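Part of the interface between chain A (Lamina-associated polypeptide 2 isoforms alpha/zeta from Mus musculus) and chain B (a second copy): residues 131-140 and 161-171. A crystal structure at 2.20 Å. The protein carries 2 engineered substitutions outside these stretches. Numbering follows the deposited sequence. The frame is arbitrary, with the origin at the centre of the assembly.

Chain A 131-140: AKSLQADISQ
Chain B, residues 161-171: RTYDAASYLCD

This is a close, nearly antiparallel packing of two helices, one from each copy of the protein, combining apolar contacts around two alanines and an isoleucine with a glutamine packed on a tyrosine ring. Both stretches are helical throughout, and both helices extend beyond the residues given here. Phi stays between -55° and -71°, and psi between -32° and -51°. Backbone N-to-O hydrogen bonds run from each residue to the one four before it. The axes approach to 8.5 Å, and their N-to-C directions differ by 163°, with a signed crossing angle of -163°. The register is marked by A:Ala131 and B:Cys170, whose CA atoms lie 5.3 Å apart. The two stretches bury 554 Å² between them, both sides summed.

Alanine methyls sit where the helices meet. A:Ala131 points toward chain B, and its CB lies 3.7 Å from B:Ala166 O and 3.7 Å from B:Cys170 N, so the methyl rests against backbone. The same CB is 3.9 Å from B:Cys170 CB and 4.1 Å from B:Leu169 CB. B:Ala166 points toward chain A in turn. B:Ala166 CB is 4.1 Å from A:Leu134 CG, 4.1 Å from A:Gln135 CB and 4.4 Å from A:Ile138 CD1. A:Leu134 has chi1 t and chi2 p. B:Leu169 is m, t, and B:Cys170 is t.

A:Ile138, with chi1 m and chi2 t, points toward chain B. A:Ile138 CD1 comes 3.2 Å from B:Thr162 OG1, a van der Waals contact, with B:Thr162 in the p rotamer. A:Ile138 CG2 is 4.0 Å from B:Tyr163 CB and sits at the edge of the tyrosine ring.

B:Tyr163 starts sideways, but with chi1 t and chi2 81° its ring reaches chain A. A:Gln135 also starts sideways; chi1 t, chi2 t and chi3 43° place its NE2 over one ring face, where an amide N-H can approach the electron-rich ring. Its aliphatic part packs on the ring too, with A:Gln135 CG 3.3 Å from B:Tyr163 CE1. A:Gln135 NE2 is 3.3 Å from B:Tyr163 O and 3.3 Å from B:Ser167 CB. A:Ser139, chi1 m, puts OG 3.1 Å from B:Tyr163 CE1.

A:Lys132 points away at CB, but its flexible chain (chi1 -98°, then m, t, m) brings NZ 3.5 Å from B:Cys170 SG, placing the amine near a polarisable sulfur. A weak hydrogen bond runs from A:Lys132 NZ to A:Gln135 OE1 at 3.3 Å. B:Ser167, chi1 p, donates from OG to B:Asp164 O at 2.7 Å, so its proton is used within its own helix.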

# COMPACT_ATOMS: atom_id res chain seq x y z
N ALA A 131 16.14 -0.65 -8.23
CA ALA A 131 16.15 -1.97 -8.87
C ALA A 131 16.82 -1.81 -10.23
O ALA A 131 17.66 -2.63 -10.63
CB ALA A 131 14.72 -2.51 -9.05
N LYS A 132 16.47 -0.73 -10.92
CA LYS A 132 17.02 -0.43 -12.23
C LYS A 132 18.51 -0.13 -12.20
O LYS A 132 19.27 -0.68 -13.02
CB LYS A 132 16.28 0.76 -12.86
CG LYS A 132 15.19 0.35 -13.84
CD LYS A 132 15.80 -0.23 -15.11
CE LYS A 132 14.76 -0.97 -15.95
NZ LYS A 132 14.19 -2.14 -15.22
N SER A 133 18.96 0.72 -11.29
CA SER A 133 20.38 1.04 -11.22
C SER A 133 21.17 -0.22 -10.88
O SER A 133 22.23 -0.48 -11.46
CB SER A 133 20.66 2.14 -10.19
OG SER A 133 20.42 1.70 -8.87
N LEU A 134 20.65 -0.99 -9.93
CA LEU A 134 21.27 -2.24 -9.51
C LEU A 134 21.44 -3.16 -10.74
O LEU A 134 22.47 -3.82 -10.91
CB LEU A 134 20.37 -2.90 -8.47
CG LEU A 134 20.52 -4.36 -8.06
CD1 LEU A 134 21.97 -4.71 -7.75
CD2 LEU A 134 19.65 -4.56 -6.84
N GLN A 135 20.44 -3.15 -11.60
CA GLN A 135 20.45 -3.96 -12.81
C GLN A 135 21.57 -3.50 -13.75
O GLN A 135 22.33 -4.33 -14.28
CB GLN A 135 19.08 -3.90 -13.49
CG GLN A 135 18.91 -4.91 -14.61
CD GLN A 135 17.46 -5.27 -14.89
OE1 GLN A 135 16.58 -4.40 -14.92
NE2 GLN A 135 17.20 -6.56 -15.06
N ALA A 136 21.69 -2.19 -13.95
CA ALA A 136 22.74 -1.62 -14.80
C ALA A 136 24.11 -1.95 -14.22
O ALA A 136 25.03 -2.32 -14.96
CB ALA A 136 22.56 -0.10 -14.95
N ASP A 137 24.26 -1.86 -12.90
CA ASP A 137 25.53 -2.19 -12.26
C ASP A 137 25.93 -3.66 -12.44
O ASP A 137 27.11 -3.97 -12.63
CB ASP A 137 25.51 -1.85 -10.77
CG ASP A 137 25.59 -0.35 -10.51
OD1 ASP A 137 25.73 0.43 -11.48
OD2 ASP A 137 25.51 0.04 -9.33
N ILE A 138 24.96 -4.57 -12.34
CA ILE A 138 25.24 -6.00 -12.51
C ILE A 138 25.78 -6.29 -13.91
O ILE A 138 26.78 -7.00 -14.05
CB ILE A 138 23.98 -6.86 -12.21
CG1 ILE A 138 23.70 -6.86 -10.71
CG2 ILE A 138 24.19 -8.30 -12.69
CD1 ILE A 138 22.36 -7.44 -10.33
N SER A 139 25.15 -5.72 -14.93
CA SER A 139 25.61 -5.91 -16.31
C SER A 139 27.03 -5.38 -16.44
O SER A 139 27.90 -6.04 -17.01
CB SER A 139 24.71 -5.17 -17.30
OG SER A 139 23.44 -5.78 -17.38
N GLN A 140 27.26 -4.19 -15.88
CA GLN A 140 28.57 -3.57 -15.94
C GLN A 140 29.64 -4.51 -15.37
O GLN A 140 30.64 -4.79 -16.02
CB GLN A 140 28.56 -2.24 -15.20
CG GLN A 140 29.75 -1.33 -15.51
CD GLN A 140 29.77 -0.09 -14.63
OE1 GLN A 140 28.75 0.32 -14.08
NE2 GLN A 140 30.95 0.51 -14.49
N ARG B 161 21.81 -14.65 -12.35
CA ARG B 161 20.72 -14.87 -11.43
C ARG B 161 20.37 -13.54 -10.71
O ARG B 161 19.19 -13.17 -10.60
CB ARG B 161 21.13 -15.96 -10.44
CG ARG B 161 19.99 -16.59 -9.66
CD ARG B 161 20.53 -17.48 -8.54
NE ARG B 161 21.47 -18.48 -9.04
CZ ARG B 161 22.40 -19.08 -8.31
NH1 ARG B 161 22.52 -18.79 -7.02
NH2 ARG B 161 23.20 -19.99 -8.85
N THR B 162 21.38 -12.79 -10.28
CA THR B 162 21.14 -11.51 -9.60
C THR B 162 20.47 -10.53 -10.55
O THR B 162 19.67 -9.68 -10.13
CB THR B 162 22.45 -10.89 -9.03
OG1 THR B 162 23.32 -10.50 -10.11
CG2 THR B 162 23.16 -11.89 -8.14
N TYR B 163 20.80 -10.64 -11.83
CA TYR B 163 20.24 -9.77 -12.86
C TYR B 163 18.71 -9.99 -12.95
O TYR B 163 17.93 -9.03 -13.04
CB TYR B 163 20.90 -10.08 -14.20
CG TYR B 163 20.52 -9.12 -15.30
CD1 TYR B 163 21.14 -7.88 -15.41
CD2 TYR B 163 19.54 -9.45 -16.23
CE1 TYR B 163 20.80 -6.98 -16.41
CE2 TYR B 163 19.18 -8.55 -17.24
CZ TYR B 163 19.82 -7.32 -17.32
OH TYR B 163 19.47 -6.42 -18.31
N ASP B 164 18.30 -11.25 -12.91
CA ASP B 164 16.89 -11.63 -12.97
C ASP B 164 16.17 -11.14 -11.71
O ASP B 164 15.12 -10.52 -11.78
CB ASP B 164 16.76 -13.16 -13.08
CG ASP B 164 15.31 -13.62 -13.16
OD1 ASP B 164 14.93 -14.51 -12.37
OD2 ASP B 164 14.57 -13.09 -14.01
N ALA B 165 16.77 -11.40 -10.55
CA ALA B 165 16.20 -10.94 -9.28
C ALA B 165 15.96 -9.41 -9.31
O ALA B 165 14.94 -8.93 -8.81
CB ALA B 165 17.11 -11.33 -8.12
N ALA B 166 16.88 -8.66 -9.92
CA ALA B 166 16.74 -7.20 -10.00
C ALA B 166 15.56 -6.80 -10.89
O ALA B 166 14.83 -5.87 -10.57
CB ALA B 166 18.04 -6.53 -10.51
N SER B 167 15.36 -7.52 -12.00
CA SER B 167 14.22 -7.19 -12.85
C SER B 167 12.92 -7.60 -12.14
O SER B 167 11.91 -6.93 -12.27
CB SER B 167 14.34 -7.86 -14.22
OG SER B 167 14.65 -9.22 -14.07
N TYR B 168 12.98 -8.68 -11.37
CA TYR B 168 11.82 -9.14 -10.61
C TYR B 168 11.43 -8.02 -9.64
O TYR B 168 10.26 -7.65 -9.52
CB TYR B 168 12.19 -10.39 -9.80
CG TYR B 168 11.10 -10.86 -8.84
CD1 TYR B 168 10.21 -11.87 -9.20
CD2 TYR B 168 10.98 -10.29 -7.58
CE1 TYR B 168 9.22 -12.30 -8.30
CE2 TYR B 168 10.00 -10.70 -6.70
CZ TYR B 168 9.13 -11.70 -7.05
OH TYR B 168 8.20 -12.11 -6.12
N LEU B 169 12.44 -7.44 -8.99
CA LEU B 169 12.23 -6.36 -8.05
C LEU B 169 11.60 -5.12 -8.70
O LEU B 169 10.76 -4.48 -8.10
CB LEU B 169 13.54 -6.01 -7.36
CG LEU B 169 14.03 -7.09 -6.41
CD1 LEU B 169 15.50 -6.90 -6.10
CD2 LEU B 169 13.20 -7.12 -5.14
N CYS B 170 12.01 -4.82 -9.93
CA CYS B 170 11.44 -3.68 -10.64
C CYS B 170 9.98 -3.99 -10.95
O CYS B 170 9.12 -3.13 -10.77
CB CYS B 170 12.22 -3.38 -11.94
SG CYS B 170 11.84 -1.72 -12.63
N ASP B 171 9.69 -5.23 -11.37
CA ASP B 171 8.31 -5.65 -11.64
C ASP B 171 7.45 -5.53 -10.37
O ASP B 171 6.36 -4.97 -10.40
CB ASP B 171 8.24 -7.10 -12.16
CG ASP B 171 8.83 -7.27 -13.56
OD1 ASP B 171 8.93 -6.27 -14.31
OD2 ASP B 171 9.19 -8.41 -13.90